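Local structure of mitochondrial dynamics protein MID49 (Mus musculus, 4WOY) at residues R96-R101 and R190-W195; H108-S113 and R117-G122. The protein recruits the fission mediator dynamin-related protein 1 to the mitochondrial outer membrane, regulates its GTPase activity and is required for mitochondrial fission. The protein carries 1 engineered substitution. All coordinates share one frame; numbering follows the deposited sequence.

How the contacts relate
Both contacts lie in the nucleotidyltransferase-like part of what is predicted to be the cytoplasmic region of MID49, on the same side of the chain's centre, with their own centres about 18 Å apart. Contact 1 is buried and its centre is about 13 Å from that of the chain; contact 2 is at the surface, about 29 Å from it. Strand 97-102, which supplies W98 and V100 to contact 1, runs on into the loop that holds R110 of contact 2. The chain then returns through strands 119-120 and 123-124: backbone hydrogen bonds join G122 to R102 and L124 to V100, and R101 CG packs 4.1 Å from G122 O.

Contact 1 of 2, residues R96-R101 and R190-W195; sequences RCWAVR and RLLLAW
W98 and L192 mark the closest backbone approach of the two strands, their CA atoms 7.2 Å apart, and the segments share no hydrogen bond. The explanation lies in the sheet order: strands 97-102 and 191-193 each pair antiparallel with strand 205-208 and meet through side chains alone. L192 is the centre of that meeting. Both of its methyls face W98 CB from one side, L192 CD2 at 3.7 Å and L192 CD1 at 3.8 Å. L192 CD2 also reaches the near end of the indole, 3.7 Å from W98 CG and 4.0 Å from W98 CD1, approaching the ring obliquely. The two side chains cross at about a right angle, which brings a methyl fork against the root of the tryptophan and not against its benzene ring. W98 CG is anti to its own carbonyl carbon (chi1 -82°), which puts it beside the backbone N, where L192 CD2 meets both CB and CG.

V100, two residues along the same strand, adds a looser touch, V100 CG2 to L192 CD1 at 4.2 Å. The side chain of A99, between them, starts off away from L192, as expected from the alternation of an extended strand. L84, on strand 82-86, touches both W98 and L192, and W205 packs on V100 and L192 from strand 205-208.

Every contact here is between apolar carbons. The direct meeting of the two segments within the mixed sheet of the nucleotidyltransferase-like fold is therefore hydrophobic, without any directional polar bond between them, while strand 205-208 supplies the backbone pairing to each.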
ATOM      1  N   ARG A  96      -3.460   5.182 -13.445  1.00 43.22           N
ATOM      2  CA  ARG A  96      -3.204   4.987 -12.007  1.00 45.63           C
ATOM      3  C   ARG A  96      -4.044   5.897 -11.122  1.00 51.26           C
ATOM      4  O   ARG A  96      -4.088   5.693  -9.904  1.00 48.03           O
ATOM      5  CB  ARG A  96      -1.727   5.227 -11.667  1.00 40.88           C
ATOM      6  CG  ARG A  96      -0.756   4.213 -12.226  1.00 50.52           C
ATOM      7  CD  ARG A  96       0.666   4.689 -11.995  1.00 64.91           C
ATOM      8  NE  ARG A  96       1.608   4.157 -12.982  1.00 86.02           N
ATOM      9  CZ  ARG A  96       2.538   3.232 -12.730  1.00 98.56           C
ATOM     10  NH1 ARG A  96       2.669   2.712 -11.511  1.00 93.92           N
ATOM     11  NH2 ARG A  96       3.345   2.824 -13.706  1.00104.63           N
ATOM     12  N   CYS A  97      -4.704   6.895 -11.714  1.00 55.78           N
ATOM     13  CA  CYS A  97      -5.387   7.930 -10.920  1.00 46.91           C
ATOM     14  C   CYS A  97      -6.876   8.061 -11.192  1.00 36.60           C
ATOM     15  O   CYS A  97      -7.420   7.481 -12.113  1.00 48.63           O
ATOM     16  CB  CYS A  97      -4.752   9.307 -11.146  1.00 41.11           C
ATOM     17  SG  CYS A  97      -3.017   9.423 -10.747  1.00 41.62           S
ATOM     18  N   TRP A  98      -7.529   8.853 -10.360  1.00 42.29           N
ATOM     19  CA  TRP A  98      -8.963   9.093 -10.470  1.00 43.46           C
ATOM     20  C   TRP A  98      -9.283  10.524 -10.025  1.00 38.23           C
ATOM     21  O   TRP A  98      -8.610  11.062  -9.125  1.00 34.50           O
ATOM     22  CB  TRP A  98      -9.748   8.070  -9.622  1.00 39.50           C
ATOM     23  CG  TRP A  98      -9.972   6.735 -10.288  1.00 47.19           C
ATOM     24  CD1 TRP A  98      -9.037   5.761 -10.574  1.00 49.47           C
ATOM     25  CD2 TRP A  98     -11.225   6.225 -10.750  1.00 47.68           C
ATOM     26  NE1 TRP A  98      -9.638   4.690 -11.191  1.00 57.35           N
ATOM     27  CE2 TRP A  98     -10.981   4.946 -11.305  1.00 52.21           C
ATOM     28  CE3 TRP A  98     -12.525   6.725 -10.748  1.00 50.64           C
ATOM     29  CZ2 TRP A  98     -11.989   4.169 -11.843  1.00 60.35           C
ATOM     30  CZ3 TRP A  98     -13.539   5.940 -11.284  1.00 66.77           C
ATOM     31  CH2 TRP A  98     -13.263   4.677 -11.818  1.00 73.02           C
ATOM     32  N   ALA A  99     -10.287  11.145 -10.650  1.00 36.00           N
ATOM     33  CA  ALA A  99     -10.724  12.477 -10.211  1.00 38.12           C
ATOM     34  C   ALA A  99     -12.014  12.350  -9.418  1.00 32.89           C
ATOM     35  O   ALA A  99     -12.791  11.416  -9.601  1.00 31.47           O
ATOM     36  CB  ALA A  99     -10.902  13.433 -11.370  1.00 30.21           C
ATOM     37  N   VAL A 100     -12.201  13.283  -8.504  1.00 39.14           N
ATOM     38  CA  VAL A 100     -13.393  13.342  -7.689  1.00 32.87           C
ATOM     39  C   VAL A 100     -14.096  14.663  -8.053  1.00 37.70           C
ATOM     40  O   VAL A 100     -13.614  15.754  -7.727  1.00 39.71           O
ATOM     41  CB  VAL A 100     -13.055  13.242  -6.154  1.00 40.33           C
ATOM     42  CG1 VAL A 100     -14.304  13.273  -5.319  1.00 37.33           C
ATOM     43  CG2 VAL A 100     -12.267  11.974  -5.847  1.00 32.17           C
ATOM     44  N   ARG A 101     -15.225  14.542  -8.754  1.00 39.25           N
ATOM     45  CA  ARG A 101     -15.924  15.673  -9.362  1.00 34.43           C
ATOM     46  C   ARG A 101     -17.054  16.151  -8.464  1.00 42.94           C
ATOM     47  O   ARG A 101     -17.914  15.379  -8.039  1.00 44.27           O
ATOM     48  CB  ARG A 101     -16.487  15.273 -10.736  1.00 43.08           C
ATOM     49  CG  ARG A 101     -17.080  16.404 -11.562  1.00 44.39           C
ATOM     50  CD  ARG A 101     -17.885  15.868 -12.764  1.00 49.43           C
ATOM     51  NE  ARG A 101     -17.049  15.591 -13.929  1.00 67.81           N
ATOM     52  CZ  ARG A 101     -17.290  14.628 -14.818  1.00 81.33           C
ATOM     53  NH1 ARG A 101     -18.344  13.818 -14.675  1.00 95.20           N
ATOM     54  NH2 ARG A 101     -16.467  14.462 -15.850  1.00 82.23           N
ATOM     55  N   ARG A 190     -11.995  -1.350  -2.990  1.00 42.31           N
ATOM     56  CA  ARG A 190     -10.895  -0.545  -3.540  1.00 38.99           C
ATOM     57  C   ARG A 190     -11.026   0.917  -3.083  1.00 36.17           C
ATOM     58  O   ARG A 190     -12.115   1.366  -2.734  1.00 35.15           O
ATOM     59  CB  ARG A 190     -10.867  -0.634  -5.062  1.00 43.70           C
ATOM     60  CG  ARG A 190     -12.042   0.040  -5.737  1.00 40.87           C
ATOM     61  CD  ARG A 190     -12.009  -0.197  -7.217  1.00 43.78           C
ATOM     62  NE  ARG A 190     -12.087  -1.609  -7.526  1.00 47.82           N
ATOM     63  CZ  ARG A 190     -11.636  -2.141  -8.654  1.00 51.40           C
ATOM     64  NH1 ARG A 190     -11.072  -1.359  -9.566  1.00 51.50           N
ATOM     65  NH2 ARG A 190     -11.733  -3.449  -8.864  1.00 55.63           N
ATOM     66  N   LEU A 191      -9.922   1.650  -3.039  1.00 36.24           N
ATOM     67  CA  LEU A 191      -9.942   3.013  -2.519  1.00 31.46           C
ATOM     68  C   LEU A 191      -9.262   3.975  -3.474  1.00 35.99           C
ATOM     69  O   LEU A 191      -8.552   3.563  -4.395  1.00 35.35           O
ATOM     70  CB  LEU A 191      -9.253   3.096  -1.143  1.00 30.33           C
ATOM     71  CG  LEU A 191      -9.910   2.259  -0.022  1.00 42.19           C
ATOM     72  CD1 LEU A 191      -9.045   2.207   1.251  1.00 38.14           C
ATOM     73  CD2 LEU A 191     -11.328   2.761   0.307  1.00 33.51           C
ATOM     74  N   LEU A 192      -9.509   5.260  -3.249  1.00 36.96           N
ATOM     75  CA  LEU A 192      -8.687   6.303  -3.825  1.00 36.98           C
ATOM     76  C   LEU A 192      -7.949   6.957  -2.677  1.00 35.74           C
ATOM     77  O   LEU A 192      -8.568   7.271  -1.644  1.00 27.45           O
ATOM     78  CB  LEU A 192      -9.537   7.333  -4.565  1.00 35.65           C
ATOM     79  CG  LEU A 192     -10.523   6.762  -5.576  1.00 39.77           C
ATOM     80  CD1 LEU A 192     -11.376   7.879  -6.165  1.00 35.79           C
ATOM     81  CD2 LEU A 192      -9.772   5.991  -6.619  1.00 33.22           C
ATOM     82  N   LEU A 193      -6.647   7.173  -2.842  1.00 35.99           N
ATOM     83  CA  LEU A 193      -5.855   7.806  -1.803  1.00 32.02           C
ATOM     84  C   LEU A 193      -5.448   9.206  -2.200  1.00 29.32           C
ATOM     85  O   LEU A 193      -5.119   9.458  -3.355  1.00 32.58           O
ATOM     86  CB  LEU A 193      -4.587   7.006  -1.507  1.00 40.15           C
ATOM     87  CG  LEU A 193      -4.533   5.481  -1.488  1.00 46.82           C
ATOM     88  CD1 LEU A 193      -3.112   5.045  -1.727  1.00 44.26           C
ATOM     89  CD2 LEU A 193      -4.986   4.970  -0.155  1.00 50.79           C
ATOM     90  N   ALA A 194      -5.429  10.104  -1.235  1.00 40.96           N
ATOM     91  CA  ALA A 194      -4.779  11.372  -1.411  1.00 41.79           C
ATOM     92  C   ALA A 194      -3.272  11.151  -1.256  1.00 44.53           C
ATOM     93  O   ALA A 194      -2.719  11.313  -0.171  1.00 51.37           O
ATOM     94  CB  ALA A 194      -5.288  12.381  -0.382  1.00 42.47           C
ATOM     95  N   TRP A 195      -2.587  10.810  -2.332  1.00 46.39           N
ATOM     96  CA  TRP A 195      -1.177  10.498  -2.223  1.00 53.64           C
ATOM     97  C   TRP A 195      -0.458  11.304  -3.251  1.00 59.49           C
ATOM     98  O   TRP A 195      -1.027  11.636  -4.280  1.00 56.51           O
ATOM     99  CB  TRP A 195      -0.906   9.004  -2.410  1.00 60.13           C
ATOM    100  CG  TRP A 195       0.254   8.443  -1.573  1.00 67.90           C
ATOM    101  CD1 TRP A 195       1.283   7.670  -2.025  1.00 67.85           C
ATOM    102  CD2 TRP A 195       0.490   8.637  -0.158  1.00 72.96           C
ATOM    103  NE1 TRP A 195       2.126   7.346  -0.988  1.00 72.19           N
ATOM    104  CE2 TRP A 195       1.671   7.933   0.166  1.00 71.66           C
ATOM    105  CE3 TRP A 195      -0.182   9.338   0.861  1.00 73.57           C
ATOM    106  CZ2 TRP A 195       2.195   7.898   1.475  1.00 65.67           C
ATOM    107  CZ3 TRP A 195       0.339   9.304   2.165  1.00 66.75           C
ATOM    108  CH2 TRP A 195       1.516   8.589   2.454  1.00 66.85           C
TER

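Contact 2 of 2, residues H108-S113 and R117-G122; sequences HPRGCS and RFLVGG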
ATOM      1  N   HIS A 108     -26.820  23.164  -5.281  1.00 50.02           N
ATOM      2  CA  HIS A 108     -25.986  23.055  -4.088  1.00 52.85           C
ATOM      3  C   HIS A 108     -24.635  23.676  -4.373  1.00 45.75           C
ATOM      4  O   HIS A 108     -23.668  22.954  -4.659  1.00 46.50           O
ATOM      5  CB  HIS A 108     -25.792  21.606  -3.676  1.00 47.04           C
ATOM      6  CG  HIS A 108     -27.045  20.936  -3.216  1.00 58.49           C
ATOM      7  ND1 HIS A 108     -27.664  19.941  -3.944  1.00 50.71           N
ATOM      8  CD2 HIS A 108     -27.802  21.120  -2.111  1.00 55.41           C
ATOM      9  CE1 HIS A 108     -28.734  19.526  -3.292  1.00 53.28           C
ATOM     10  NE2 HIS A 108     -28.844  20.233  -2.180  1.00 57.19           N
ATOM     11  N   PRO A 109     -24.563  25.015  -4.318  1.00 49.31           N
ATOM     12  CA  PRO A 109     -23.334  25.716  -4.705  1.00 48.08           C
ATOM     13  C   PRO A 109     -22.184  25.491  -3.739  1.00 47.20           C
ATOM     14  O   PRO A 109     -22.371  24.869  -2.700  1.00 42.83           O
ATOM     15  CB  PRO A 109     -23.772  27.192  -4.750  1.00 46.98           C
ATOM     16  CG  PRO A 109     -24.974  27.261  -3.912  1.00 49.22           C
ATOM     17  CD  PRO A 109     -25.679  25.952  -4.109  1.00 49.47           C
ATOM     18  N   ARG A 110     -21.005  25.978  -4.120  1.00 42.89           N
ATOM     19  CA  ARG A 110     -19.779  25.840  -3.325  1.00 43.19           C
ATOM     20  C   ARG A 110     -20.038  26.409  -1.944  1.00 40.87           C
ATOM     21  O   ARG A 110     -20.578  27.504  -1.826  1.00 45.49           O
ATOM     22  CB  ARG A 110     -18.609  26.570  -4.009  1.00 45.01           C
ATOM     23  CG  ARG A 110     -18.160  25.906  -5.307  1.00 37.83           C
ATOM     24  CD  ARG A 110     -17.468  26.916  -6.231  1.00 59.95           C
ATOM     25  NE  ARG A 110     -17.470  26.402  -7.598  1.00 53.49           N
ATOM     26  CZ  ARG A 110     -16.505  25.662  -8.090  1.00 46.16           C
ATOM     27  NH1 ARG A 110     -15.462  25.417  -7.326  1.00 55.38           N
ATOM     28  NH2 ARG A 110     -16.575  25.189  -9.325  1.00 39.77           N
ATOM     29  N   GLY A 111     -19.663  25.670  -0.901  1.00 41.03           N
ATOM     30  CA  GLY A 111     -19.932  26.082   0.470  1.00 41.21           C
ATOM     31  C   GLY A 111     -20.985  25.227   1.155  1.00 47.08           C
ATOM     32  O   GLY A 111     -21.047  25.170   2.378  1.00 49.95           O
ATOM     33  N   CYS A 112     -21.806  24.540   0.369  1.00 44.45           N
ATOM     34  CA  CYS A 112     -22.802  23.640   0.935  1.00 43.79           C
ATOM     35  C   CYS A 112     -22.129  22.417   1.544  1.00 42.17           C
ATOM     36  O   CYS A 112     -22.682  21.783   2.415  1.00 55.08           O
ATOM     37  CB  CYS A 112     -23.806  23.226  -0.134  1.00 44.72           C
ATOM     38  SG  CYS A 112     -24.930  24.586  -0.543  1.00 51.28           S
ATOM     39  N   SER A 113     -20.936  22.086   1.064  1.00 39.79           N
ATOM     40  CA  SER A 113     -20.157  20.983   1.612  1.00 38.26           C
ATOM     41  C   SER A 113     -18.857  21.453   2.257  1.00 41.69           C
ATOM     42  O   SER A 113     -18.148  22.281   1.688  1.00 41.93           O
ATOM     43  CB  SER A 113     -19.829  19.969   0.529  1.00 36.66           C
ATOM     44  OG  SER A 113     -18.852  19.063   1.017  1.00 39.43           O
ATOM     45  N   ARG A 117     -13.879  23.614   0.415  1.00 33.28           N
ATOM     46  CA  ARG A 117     -12.667  24.425   0.556  1.00 35.21           C
ATOM     47  C   ARG A 117     -11.427  23.749  -0.065  1.00 35.21           C
ATOM     48  O   ARG A 117     -10.404  24.402  -0.285  1.00 41.44           O
ATOM     49  CB  ARG A 117     -12.393  24.747   2.011  1.00 34.60           C
ATOM     50  CG  ARG A 117     -12.016  23.561   2.805  1.00 44.49           C
ATOM     51  CD  ARG A 117     -11.587  23.979   4.189  1.00 50.28           C
ATOM     52  NE  ARG A 117     -10.195  24.388   4.199  1.00 51.12           N
ATOM     53  CZ  ARG A 117      -9.450  24.441   5.298  1.00 55.55           C
ATOM     54  NH1 ARG A 117      -9.973  24.114   6.481  1.00 53.01           N
ATOM     55  NH2 ARG A 117      -8.180  24.816   5.213  1.00 60.58           N
ATOM     56  N   PHE A 118     -11.523  22.452  -0.344  1.00 37.01           N
ATOM     57  CA  PHE A 118     -10.444  21.728  -1.002  1.00 34.40           C
ATOM     58  C   PHE A 118     -10.673  21.607  -2.494  1.00 33.66           C
ATOM     59  O   PHE A 118      -9.990  20.840  -3.179  1.00 29.02           O
ATOM     60  CB  PHE A 118     -10.285  20.348  -0.364  1.00 39.11           C
ATOM     61  CG  PHE A 118     -10.153  20.414   1.117  1.00 37.91           C
ATOM     62  CD1 PHE A 118      -8.986  20.924   1.694  1.00 34.07           C
ATOM     63  CD2 PHE A 118     -11.216  20.044   1.941  1.00 33.01           C
ATOM     64  CE1 PHE A 118      -8.865  21.022   3.081  1.00 42.06           C
ATOM     65  CE2 PHE A 118     -11.103  20.142   3.326  1.00 38.30           C
ATOM     66  CZ  PHE A 118      -9.919  20.642   3.898  1.00 37.76           C
ATOM     67  N   LEU A 119     -11.651  22.346  -3.006  1.00 34.95           N
ATOM     68  CA  LEU A 119     -11.886  22.359  -4.436  1.00 35.74           C
ATOM     69  C   LEU A 119     -10.830  23.169  -5.187  1.00 40.63           C
ATOM     70  O   LEU A 119     -10.525  24.296  -4.827  1.00 47.85           O
ATOM     71  CB  LEU A 119     -13.277  22.921  -4.741  1.00 37.18           C
ATOM     72  CG  LEU A 119     -14.512  22.052  -4.546  1.00 40.22           C
ATOM     73  CD1 LEU A 119     -15.711  22.890  -4.921  1.00 37.14           C
ATOM     74  CD2 LEU A 119     -14.416  20.843  -5.434  1.00 33.10           C
ATOM     75  N   VAL A 120     -10.252  22.560  -6.209  1.00 37.71           N
ATOM     76  CA  VAL A 120      -9.535  23.270  -7.257  1.00 45.70           C
ATOM     77  C   VAL A 120     -10.351  23.152  -8.532  1.00 52.95           C
ATOM     78  O   VAL A 120     -10.549  22.050  -9.025  1.00 38.58           O
ATOM     79  CB  VAL A 120      -8.120  22.711  -7.465  1.00 33.60           C
ATOM     80  CG1 VAL A 120      -7.453  23.384  -8.658  1.00 31.68           C
ATOM     81  CG2 VAL A 120      -7.322  22.956  -6.236  1.00 34.74           C
ATOM     82  N   GLY A 121     -10.877  24.268  -9.022  1.00 82.90           N
ATOM     83  CA  GLY A 121     -11.923  24.241 -10.029  1.00 75.96           C
ATOM     84  C   GLY A 121     -13.148  23.481  -9.565  1.00 67.95           C
ATOM     85  O   GLY A 121     -13.737  23.810  -8.542  1.00 84.56           O
ATOM     86  N   GLY A 122     -13.520  22.444 -10.309  1.00 45.00           N
ATOM     87  CA  GLY A 122     -14.659  21.617  -9.952  1.00 65.31           C
ATOM     88  C   GLY A 122     -14.331  20.231  -9.406  1.00 43.71           C
ATOM     89  O   GLY A 122     -15.169  19.333  -9.430  1.00 39.97           O
TER
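The carbonyl oxygen of G121 receives both terminal nitrogens of R110, though unequally. R110 NH1 makes the strong bond, 2.7 Å from G121 O and nearly straight, with an N-H...O angle of 165°. R110 NH2 reaches the same G121 O at 3.3 Å through a strongly bent, weak bond. The oxygen meets the edge of the guanidinium, very near its plane, whereas NH1 is tilted 30° from the carbonyl plane. The weak second bond can add only a little to how the group is held, and caution is due because G121 is poorly ordered and both residues also touch a crystal neighbour.

The arginine spans the gap because its chain is extended from CG to NE (chi3 -161°). On the way it passes L119, whose CD1 methyl is 3.9 Å from R110 CG and 3.5 Å from R110 NH1; the latter approach is oblique to the guanidinium. L119 CD1 thus touches the arginine at two places, the CG methylene and the NH1 end. Farther on, G122 CA lies 4.1 Å from R110 NH2.

R110 leaves the backbone from a type II beta turn running from P109 to C112 and closed by the backbone hydrogen bond from C112 N to P109 O, 3.1 Å. G111, with positive phi, occupies the position where this turn favours glycine. D116, in the short link between the two segments, accepts hydrogen bonds from G111 N and S113 N.

In this crystal R110 links the surface loop to the turn between strands 119-120 and 123-124, and L119 on the first of these strands adds the apolar part. From there L119 packs on W82 of strand 82-86 and on R102 of strand 97-102, while F118 and V120 lean on helix 126-139.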